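Local coordinates for protein cellulase (PDB 3WX5) that probably hydrolyses internal beta-1,4-glucosidic linkages of cellulose, as a family 12 endoglucanase, at residues R117-T131 / W214-E227. Residues are numbered along the deposited sequence; the frame is centred on the assembly and turned at random.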
ATOM      1  N   ARG A 117      -4.105 -10.823 -12.972  1.00 11.29           N
ATOM      2  CA  ARG A 117      -3.835  -9.429 -13.263  1.00 10.44           C
ATOM      3  C   ARG A 117      -3.808  -8.701 -11.928  1.00 11.38           C
ATOM      4  O   ARG A 117      -4.802  -8.716 -11.194  1.00 12.17           O
ATOM      5  CB  ARG A 117      -4.951  -8.866 -14.166  1.00 10.78           C
ATOM      6  CG  ARG A 117      -5.083  -9.662 -15.483  1.00 13.95           C
ATOM      7  CD  ARG A 117      -6.058  -8.971 -16.454  1.00 14.39           C
ATOM      8  NE  ARG A 117      -5.426  -7.752 -16.974  1.00 20.67           N
ATOM      9  CZ  ARG A 117      -5.945  -6.532 -16.894  1.00 20.62           C
ATOM     10  NH1 ARG A 117      -7.157  -6.348 -16.349  1.00 24.17           N
ATOM     11  NH2 ARG A 117      -5.254  -5.495 -17.356  1.00 10.19           N
ATOM     12  N   TRP A 118      -2.637  -8.184 -11.566  1.00  9.44           N
ATOM     13  CA  TRP A 118      -2.371  -7.719 -10.193  1.00 10.64           C
ATOM     14  C   TRP A 118      -1.143  -6.819 -10.209  1.00 10.22           C
ATOM     15  O   TRP A 118      -0.420  -6.729 -11.222  1.00  9.87           O
ATOM     16  CB  TRP A 118      -2.115  -8.900  -9.231  1.00 11.63           C
ATOM     17  CG  TRP A 118      -1.040  -9.859  -9.755  1.00 12.00           C
ATOM     18  CD1 TRP A 118      -1.253 -11.031 -10.449  1.00 13.23           C
ATOM     19  CD2 TRP A 118       0.388  -9.723  -9.627  1.00  9.54           C
ATOM     20  NE1 TRP A 118      -0.048 -11.597 -10.788  1.00 14.29           N
ATOM     21  CE2 TRP A 118       0.975 -10.817 -10.311  1.00 11.92           C
ATOM     22  CE3 TRP A 118       1.228  -8.801  -8.989  1.00  9.42           C
ATOM     23  CZ2 TRP A 118       2.358 -10.974 -10.425  1.00 10.05           C
ATOM     24  CZ3 TRP A 118       2.629  -8.969  -9.086  1.00 10.30           C
ATOM     25  CH2 TRP A 118       3.171 -10.056  -9.802  1.00 10.68           C
ATOM     26  N   ASN A 119      -0.965  -6.070  -9.125  1.00  8.61           N
ATOM     27  CA  ASN A 119       0.289  -5.367  -8.900  1.00  9.02           C
ATOM     28  C   ASN A 119       0.753  -5.623  -7.478  1.00 12.33           C
ATOM     29  O   ASN A 119       0.001  -6.224  -6.695  1.00 10.93           O
ATOM     30  CB  ASN A 119       0.132  -3.866  -9.173  1.00  9.38           C
ATOM     31  CG  ASN A 119      -0.739  -3.145  -8.135  1.00 10.77           C
ATOM     32  OD1 ASN A 119      -0.799  -3.534  -6.960  1.00 10.06           O
ATOM     33  ND2 ASN A 119      -1.290  -1.996  -8.537  1.00 12.45           N
ATOM     34  N   ALA A 120       2.020  -5.306  -7.201  1.00 10.58           N
ATOM     35  CA  ALA A 120       2.539  -5.317  -5.829  1.00 11.00           C
ATOM     36  C   ALA A 120       2.982  -3.891  -5.555  1.00 11.36           C
ATOM     37  O   ALA A 120       3.768  -3.340  -6.323  1.00 10.51           O
ATOM     38  CB  ALA A 120       3.759  -6.282  -5.728  1.00 10.22           C
ATOM     39  N   ALA A 121       2.389  -3.253  -4.544  1.00 11.34           N
ATOM     40  CA  ALA A 121       2.427  -1.797  -4.466  1.00  8.56           C
ATOM     41  C   ALA A 121       2.236  -1.296  -3.045  1.00  8.50           C
ATOM     42  O   ALA A 121       1.387  -1.802  -2.310  1.00 10.70           O
ATOM     43  CB  ALA A 121       1.386  -1.170  -5.397  1.00  9.15           C
ATOM     44  N   TYR A 122       3.029  -0.295  -2.670  1.00  6.73           N
ATOM     45  CA  TYR A 122       2.754   0.478  -1.447  1.00  8.72           C
ATOM     46  C   TYR A 122       1.519   1.357  -1.721  1.00  8.11           C
ATOM     47  O   TYR A 122       1.262   1.734  -2.866  1.00  9.33           O
ATOM     48  CB  TYR A 122       3.950   1.375  -1.153  1.00  8.21           C
ATOM     49  CG  TYR A 122       5.074   0.669  -0.432  1.00  8.87           C
ATOM     50  CD1 TYR A 122       6.015  -0.094  -1.128  1.00 11.06           C
ATOM     51  CD2 TYR A 122       5.148   0.700   0.944  1.00  9.66           C
ATOM     52  CE1 TYR A 122       7.041  -0.734  -0.455  1.00 12.44           C
ATOM     53  CE2 TYR A 122       6.175   0.086   1.620  1.00 11.94           C
ATOM     54  CZ  TYR A 122       7.097  -0.662   0.920  1.00 13.75           C
ATOM     55  OH  TYR A 122       8.129  -1.298   1.586  1.00 12.59           O
ATOM     56  N   ASP A 123       0.834   1.754  -0.658  1.00  8.66           N
ATOM     57  CA  ASP A 123      -0.342   2.626  -0.737  1.00  8.85           C
ATOM     58  C   ASP A 123      -0.270   3.479   0.526  1.00 11.60           C
ATOM     59  O   ASP A 123      -0.286   2.928   1.628  1.00 10.83           O
ATOM     60  CB  ASP A 123      -1.616   1.730  -0.730  1.00  9.51           C
ATOM     61  CG  ASP A 123      -2.825   2.430  -1.320  1.00 10.84           C
ATOM     62  OD1 ASP A 123      -2.598   3.431  -1.997  1.00 12.82           O
ATOM     63  OD2 ASP A 123      -3.984   1.957  -1.169  1.00 12.96           O
ATOM     64  N   LEU A 124      -0.011   4.784   0.379  1.00  8.80           N
ATOM     65  CA  LEU A 124       0.049   5.669   1.549  1.00 11.52           C
ATOM     66  C   LEU A 124      -1.111   6.653   1.477  1.00 11.88           C
ATOM     67  O   LEU A 124      -1.386   7.217   0.411  1.00 10.59           O
ATOM     68  CB  LEU A 124       1.371   6.465   1.549  1.00 11.06           C
ATOM     69  CG  LEU A 124       2.650   5.742   2.000  1.00 10.46           C
ATOM     70  CD1 LEU A 124       3.016   4.626   1.051  1.00  9.08           C
ATOM     71  CD2 LEU A 124       3.810   6.751   2.080  1.00 11.25           C
ATOM     72  N   TRP A 125      -1.681   6.989   2.639  1.00  9.37           N
ATOM     73  CA  TRP A 125      -2.930   7.738   2.663  1.00 11.61           C
ATOM     74  C   TRP A 125      -2.689   9.025   3.456  1.00 11.22           C
ATOM     75  O   TRP A 125      -2.096   8.991   4.538  1.00 10.65           O
ATOM     76  CB  TRP A 125      -4.065   6.915   3.321  1.00 11.33           C
ATOM     77  CG  TRP A 125      -4.654   5.865   2.424  1.00 11.62           C
ATOM     78  CD1 TRP A 125      -4.477   4.508   2.508  1.00 11.69           C
ATOM     79  CD2 TRP A 125      -5.494   6.090   1.284  1.00 10.91           C
ATOM     80  NE1 TRP A 125      -5.187   3.884   1.508  1.00 14.69           N
ATOM     81  CE2 TRP A 125      -5.766   4.831   0.708  1.00 14.15           C
ATOM     82  CE3 TRP A 125      -6.058   7.233   0.709  1.00  8.63           C
ATOM     83  CZ2 TRP A 125      -6.643   4.676  -0.380  1.00 12.46           C
ATOM     84  CZ3 TRP A 125      -6.887   7.082  -0.410  1.00 11.90           C
ATOM     85  CH2 TRP A 125      -7.102   5.815  -0.988  1.00 10.98           C
ATOM     86  N   PHE A 126      -3.175  10.130   2.907  1.00 10.89           N
ATOM     87  CA  PHE A 126      -3.007  11.467   3.491  1.00 10.82           C
ATOM     88  C   PHE A 126      -4.343  12.207   3.551  1.00 11.89           C
ATOM     89  O   PHE A 126      -5.191  12.065   2.669  1.00 10.13           O
ATOM     90  CB  PHE A 126      -2.066  12.302   2.618  1.00 10.94           C
ATOM     91  CG  PHE A 126      -0.747  11.636   2.335  1.00 11.43           C
ATOM     92  CD1 PHE A 126      -0.643  10.656   1.350  1.00 10.10           C
ATOM     93  CD2 PHE A 126       0.409  12.058   2.978  1.00 12.39           C
ATOM     94  CE1 PHE A 126       0.584  10.009   1.119  1.00 10.70           C
ATOM     95  CE2 PHE A 126       1.645  11.495   2.669  1.00 12.53           C
ATOM     96  CZ  PHE A 126       1.729  10.493   1.702  1.00 10.70           C
ATOM     97  N   SER A 127      -4.481  13.112   4.524  1.00 11.61           N
ATOM     98  CA  SER A 127      -5.576  14.060   4.419  1.00 13.56           C
ATOM     99  C   SER A 127      -5.414  15.207   5.399  1.00 11.60           C
ATOM    100  O   SER A 127      -4.566  15.138   6.294  1.00 11.67           O
ATOM    101  CB  SER A 127      -6.905  13.363   4.688  1.00 15.99           C
ATOM    102  OG  SER A 127      -7.207  13.441   6.066  1.00 17.09           O
ATOM    103  N   PRO A 128      -6.189  16.281   5.202  1.00 12.48           N
ATOM    104  CA  PRO A 128      -5.956  17.422   6.063  1.00 14.20           C
ATOM    105  C   PRO A 128      -6.470  17.168   7.463  1.00 15.17           C
ATOM    106  O   PRO A 128      -6.183  17.951   8.370  1.00 15.17           O
ATOM    107  CB  PRO A 128      -6.739  18.558   5.386  1.00 14.78           C
ATOM    108  CG  PRO A 128      -7.769  17.886   4.574  1.00 18.09           C
ATOM    109  CD  PRO A 128      -7.096  16.607   4.087  1.00 15.32           C
ATOM    110  N   SER A 129      -7.242  16.103   7.633  1.00 15.52           N
ATOM    111  CA  SER A 129      -7.828  15.773   8.940  1.00 15.87           C
ATOM    112  C   SER A 129      -6.970  14.852   9.829  1.00 18.89           C
ATOM    113  O   SER A 129      -6.151  14.055   9.342  1.00 17.40           O
ATOM    114  CB  SER A 129      -9.245  15.209   8.751  1.00 16.74           C
ATOM    115  OG  SER A 129      -9.741  14.661   9.957  1.00 22.96           O
ATOM    116  N   LEU A 130      -7.092  15.046  11.145  1.00 17.53           N
ATOM    117  CA  LEU A 130      -6.426  14.206  12.130  1.00 17.53           C
ATOM    118  C   LEU A 130      -7.098  12.843  12.287  1.00 16.45           C
ATOM    119  O   LEU A 130      -6.513  11.943  12.878  1.00 18.31           O
ATOM    120  CB  LEU A 130      -6.396  14.928  13.496  1.00 19.27           C
ATOM    121  CG  LEU A 130      -5.230  15.900  13.721  1.00 21.10           C
ATOM    122  CD1 LEU A 130      -5.506  16.774  14.962  1.00 28.54           C
ATOM    123  CD2 LEU A 130      -3.918  15.145  13.896  1.00 23.15           C
ATOM    124  N   THR A 131      -8.315  12.688  11.777  0.50 14.40           N
ATOM    125  CA  THR A 131      -8.976  11.401  11.833  0.50 16.98           C
ATOM    126  C   THR A 131      -9.248  10.824  10.441  0.50 13.97           C
ATOM    127  O   THR A 131      -9.396  11.562   9.479  0.50 10.51           O
ATOM    128  CB  THR A 131     -10.286  11.475  12.639  1.00 19.17           C
ATOM    129  OG1 THR A 131     -11.202  12.365  11.994  1.00 24.45           O
ATOM    130  CG2 THR A 131     -10.025  11.973  14.066  1.00 25.34           C
ATOM    131  N   TRP A 214      -0.989  18.470   5.064  1.00 12.42           N
ATOM    132  CA  TRP A 214      -1.815  17.267   5.225  1.00 13.76           C
ATOM    133  C   TRP A 214      -1.082  16.262   6.120  1.00 14.41           C
ATOM    134  O   TRP A 214       0.141  16.289   6.193  1.00 13.90           O
ATOM    135  CB  TRP A 214      -2.123  16.638   3.865  1.00 13.36           C
ATOM    136  CG  TRP A 214      -3.090  17.449   3.033  1.00 11.38           C
ATOM    137  CD1 TRP A 214      -3.797  18.555   3.428  1.00 12.57           C
ATOM    138  CD2 TRP A 214      -3.387  17.259   1.638  1.00 12.40           C
ATOM    139  NE1 TRP A 214      -4.547  19.041   2.364  1.00 10.66           N
ATOM    140  CE2 TRP A 214      -4.309  18.263   1.262  1.00 13.47           C
ATOM    141  CE3 TRP A 214      -2.976  16.322   0.679  1.00 15.28           C
ATOM    142  CZ2 TRP A 214      -4.823  18.364  -0.038  1.00 13.46           C
ATOM    143  CZ3 TRP A 214      -3.492  16.409  -0.595  1.00 10.88           C
ATOM    144  CH2 TRP A 214      -4.429  17.402  -0.939  1.00  8.56           C
ATOM    145  N   TYR A 215      -1.836  15.405   6.806  1.00 11.37           N
ATOM    146  CA  TYR A 215      -1.266  14.325   7.605  1.00 12.57           C
ATOM    147  C   TYR A 215      -1.094  13.068   6.767  1.00 11.99           C
ATOM    148  O   TYR A 215      -2.014  12.684   6.070  1.00 12.82           O
ATOM    149  CB  TYR A 215      -2.228  13.985   8.723  1.00 11.99           C
ATOM    150  CG  TYR A 215      -2.328  15.122   9.690  1.00 13.54           C
ATOM    151  CD1 TYR A 215      -1.357  15.291  10.688  1.00 17.39           C
ATOM    152  CD2 TYR A 215      -3.296  16.096   9.538  1.00 19.52           C
ATOM    153  CE1 TYR A 215      -1.410  16.373  11.562  1.00 18.75           C
ATOM    154  CE2 TYR A 215      -3.349  17.192  10.396  1.00 18.16           C
ATOM    155  CZ  TYR A 215      -2.398  17.321  11.398  1.00 19.61           C
ATOM    156  OH  TYR A 215      -2.443  18.397  12.241  1.00 18.46           O
ATOM    157  N   LEU A 216       0.038  12.392   6.954  1.00 11.03           N
ATOM    158  CA  LEU A 216       0.193  10.979   6.615  1.00 10.98           C
ATOM    159  C   LEU A 216      -0.515  10.130   7.653  1.00 13.25           C
ATOM    160  O   LEU A 216      -0.221  10.245   8.849  1.00 13.04           O
ATOM    161  CB  LEU A 216       1.678  10.620   6.567  1.00 10.84           C
ATOM    162  CG  LEU A 216       2.011   9.132   6.378  1.00 11.87           C
ATOM    163  CD1 LEU A 216       1.408   8.593   5.055  1.00  8.35           C
ATOM    164  CD2 LEU A 216       3.551   8.933   6.429  1.00 10.14           C
ATOM    165  N   HIS A 217      -1.487   9.323   7.215  1.00 10.41           N
ATOM    166  CA  HIS A 217      -2.237   8.468   8.152  1.00 11.85           C
ATOM    167  C   HIS A 217      -1.755   7.037   8.214  1.00 12.18           C
ATOM    168  O   HIS A 217      -1.815   6.400   9.269  1.00 13.29           O
ATOM    169  CB  HIS A 217      -3.721   8.463   7.764  1.00 11.02           C
ATOM    170  CG  HIS A 217      -4.404   9.751   8.073  1.00 11.73           C
ATOM    171  ND1 HIS A 217      -4.843  10.059   9.348  1.00 14.29           N
ATOM    172  CD2 HIS A 217      -4.591  10.865   7.327  1.00 15.39           C
ATOM    173  CE1 HIS A 217      -5.403  11.254   9.329  1.00 17.39           C
ATOM    174  NE2 HIS A 217      -5.247  11.774   8.121  1.00 15.96           N
ATOM    175  N   ALA A 218      -1.321   6.503   7.069  1.00 10.38           N
ATOM    176  CA  ALA A 218      -1.065   5.069   6.983  1.00 10.02           C
ATOM    177  C   ALA A 218      -0.032   4.788   5.931  1.00 12.00           C
ATOM    178  O   ALA A 218      -0.088   5.369   4.860  1.00 13.09           O
ATOM    179  CB  ALA A 218      -2.370   4.325   6.613  1.00  9.63           C
ATOM    180  N   VAL A 219       0.853   3.834   6.217  1.00 11.18           N
ATOM    181  CA  VAL A 219       1.797   3.339   5.227  1.00 11.62           C
ATOM    182  C   VAL A 219       1.479   1.850   5.067  1.00 12.56           C
ATOM    183  O   VAL A 219       1.678   1.062   6.025  1.00 13.04           O
ATOM    184  CB  VAL A 219       3.258   3.489   5.741  1.00 11.60           C
ATOM    185  CG1 VAL A 219       4.263   2.922   4.705  1.00 10.90           C
ATOM    186  CG2 VAL A 219       3.558   4.969   6.009  1.00 12.48           C
ATOM    187  N   GLU A 220       1.060   1.463   3.858  1.00 11.77           N
ATOM    188  CA  GLU A 220       0.599   0.096   3.610  1.00 11.44           C
ATOM    189  C   GLU A 220       1.375  -0.474   2.446  1.00 11.48           C
ATOM    190  O   GLU A 220       1.847   0.267   1.586  1.00 10.51           O
ATOM    191  CB  GLU A 220      -0.906   0.075   3.279  1.00 10.58           C
ATOM    192  CG  GLU A 220      -1.709   1.207   3.915  1.00 12.12           C
ATOM    193  CD  GLU A 220      -3.238   1.002   3.864  1.00 16.52           C
ATOM    194  OE1 GLU A 220      -3.734   0.145   3.096  1.00 16.21           O
ATOM    195  OE2 GLU A 220      -3.944   1.650   4.673  1.00 16.74           O
ATOM    196  N   THR A 221       1.449  -1.797   2.362  1.00  9.57           N
ATOM    197  CA  THR A 221       1.805  -2.392   1.086  1.00  9.14           C
ATOM    198  C   THR A 221       1.060  -3.706   0.904  1.00 10.19           C
ATOM    199  O   THR A 221       0.530  -4.256   1.875  1.00 10.10           O
ATOM    200  CB  THR A 221       3.325  -2.617   0.985  1.00  9.49           C
ATOM    201  OG1 THR A 221       3.659  -2.904  -0.380  1.00 10.43           O
ATOM    202  CG2 THR A 221       3.764  -3.801   1.908  1.00  8.73           C
ATOM    203  N   GLY A 222       0.942  -4.164  -0.337  1.00  9.05           N
ATOM    204  CA  GLY A 222       0.107  -5.345  -0.622  1.00  8.13           C
ATOM    205  C   GLY A 222      -0.035  -5.507  -2.108  1.00 11.55           C
ATOM    206  O   GLY A 222       0.812  -5.019  -2.857  1.00 12.03           O
ATOM    207  N   PHE A 223      -1.143  -6.108  -2.546  1.00 10.16           N
ATOM    208  CA  PHE A 223      -1.306  -6.434  -3.964  1.00 11.16           C
ATOM    209  C   PHE A 223      -2.673  -5.918  -4.376  1.00 12.25           C
ATOM    210  O   PHE A 223      -3.686  -6.342  -3.812  1.00 11.47           O
ATOM    211  CB  PHE A 223      -1.265  -7.954  -4.158  1.00 10.82           C
ATOM    212  CG  PHE A 223      -0.007  -8.600  -3.610  1.00 10.85           C
ATOM    213  CD1 PHE A 223       1.170  -8.563  -4.348  1.00 10.49           C
ATOM    214  CD2 PHE A 223       0.014  -9.162  -2.327  1.00 14.59           C
ATOM    215  CE1 PHE A 223       2.345  -9.126  -3.853  1.00 12.45           C
ATOM    216  CE2 PHE A 223       1.207  -9.709  -1.800  1.00 12.31           C
ATOM    217  CZ  PHE A 223       2.359  -9.708  -2.578  1.00 10.85           C
ATOM    218  N   GLU A 224      -2.736  -5.040  -5.373  1.00  9.05           N
ATOM    219  CA  GLU A 224      -4.052  -4.777  -5.945  1.00  9.50           C
ATOM    220  C   GLU A 224      -4.396  -5.926  -6.882  1.00 11.20           C
ATOM    221  O   GLU A 224      -3.628  -6.255  -7.793  1.00  9.48           O
ATOM    222  CB  GLU A 224      -4.110  -3.432  -6.676  1.00 11.29           C
ATOM    223  CG  GLU A 224      -3.884  -2.216  -5.765  1.00 12.91           C
ATOM    224  CD  GLU A 224      -4.222  -0.900  -6.460  1.00 16.77           C
ATOM    225  OE1 GLU A 224      -3.552  -0.538  -7.454  1.00 13.32           O
ATOM    226  OE2 GLU A 224      -5.199  -0.248  -6.046  1.00 15.47           O
ATOM    227  N   LEU A 225      -5.579  -6.503  -6.704  1.00  9.04           N
ATOM    228  CA  LEU A 225      -5.961  -7.657  -7.514  1.00 10.49           C
ATOM    229  C   LEU A 225      -7.111  -7.266  -8.448  1.00 11.36           C
ATOM    230  O   LEU A 225      -8.132  -6.769  -7.992  1.00 10.85           O
ATOM    231  CB  LEU A 225      -6.396  -8.802  -6.602  1.00 10.42           C
ATOM    232  CG  LEU A 225      -5.328  -9.231  -5.599  1.00 14.49           C
ATOM    233  CD1 LEU A 225      -5.853 -10.357  -4.745  1.00 11.13           C
ATOM    234  CD2 LEU A 225      -4.013  -9.603  -6.322  1.00 14.43           C
ATOM    235  N   TRP A 226      -6.924  -7.449  -9.761  1.00  9.88           N
ATOM    236  CA  TRP A 226      -8.036  -7.340 -10.695  1.00  9.64           C
ATOM    237  C   TRP A 226      -8.577  -8.738 -11.055  1.00 12.33           C
ATOM    238  O   TRP A 226      -9.781  -8.928 -11.223  1.00 11.92           O
ATOM    239  CB  TRP A 226      -7.612  -6.635 -11.976  1.00 10.64           C
ATOM    240  CG  TRP A 226      -7.345  -5.137 -11.846  1.00  9.03           C
ATOM    241  CD1 TRP A 226      -8.148  -4.119 -12.283  1.00  8.83           C
ATOM    242  CD2 TRP A 226      -6.120  -4.528 -11.423  1.00  7.81           C
ATOM    243  NE1 TRP A 226      -7.512  -2.906 -12.116  1.00  9.63           N
ATOM    244  CE2 TRP A 226      -6.254  -3.137 -11.616  1.00  9.15           C
ATOM    245  CE3 TRP A 226      -4.937  -5.022 -10.853  1.00  8.73           C
ATOM    246  CZ2 TRP A 226      -5.259  -2.230 -11.249  1.00 10.18           C
ATOM    247  CZ3 TRP A 226      -3.936  -4.107 -10.508  1.00  8.69           C
ATOM    248  CH2 TRP A 226      -4.101  -2.733 -10.739  1.00 12.25           C
ATOM    249  N   GLU A 227      -7.664  -9.704 -11.206  1.00 10.99           N
ATOM    250  CA  GLU A 227      -8.037 -11.041 -11.673  1.00 14.67           C
ATOM    251  C   GLU A 227      -7.110 -12.022 -10.971  1.00 14.24           C
ATOM    252  O   GLU A 227      -5.894 -11.859 -11.020  1.00 12.66           O
ATOM    253  CB  GLU A 227      -7.840 -11.118 -13.186  1.00 14.38           C
ATOM    254  CG  GLU A 227      -8.713 -12.113 -13.929  1.00 27.19           C
ATOM    255  CD  GLU A 227      -8.746 -11.760 -15.424  1.00 35.77           C
ATOM    256  OE1 GLU A 227      -7.687 -11.872 -16.048  1.00 32.28           O
ATOM    257  OE2 GLU A 227      -9.728 -11.140 -15.910  1.00 41.20           O
TER
HETATM  258  O   HOH W   1      -9.307  -7.975 -15.519  1.00 20.90           O
HETATM  259  O   HOH W   2      -5.287   0.901   1.014  1.00 12.06           O
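A chi1 of 70° sets CG of N119 between its own backbone N and carbonyl carbon and brings the amide across to E224, its plane 23° from that of the carboxylate. An asparagine suits this place because it can give and take at once: OD1 accepts from E224 N at 2.9 Å, from above the carbonyl plane, while ND2 donates to the anti lone pair of E224 OE1, also at 2.9 Å. An alanine here, lacking both amide atoms, would probably leave E224 N without this partner and the E224 carboxylate freer to turn. The two strands, 117-127 and 215-225, run antiparallel in the beta-jelly-roll sandwich of family 12. The face bearing D123, W125 and E220 probably lines the concave substrate cleft, as in other family 12 enzymes; one water donates to D123 OD2 and E220 OE1 and accepts from W125 NE1, while E220 OE2 is hydrogen-bonded to H84 ND1. Apolar and aromatic groups suit the other face, packed on strands 101-111 and 233-243: T221 CB makes a CH-pi contact over the Y122 ring, 3.9 Å from its centroid, and branched L216 reaches over one face of F126 with CD1. Where W226 and E227 both face R117, a classic beta bulge lets R117 O accept from both W226 N and E227 N. Beyond the strand, L130 CD2 covers one face of the Y215 ring.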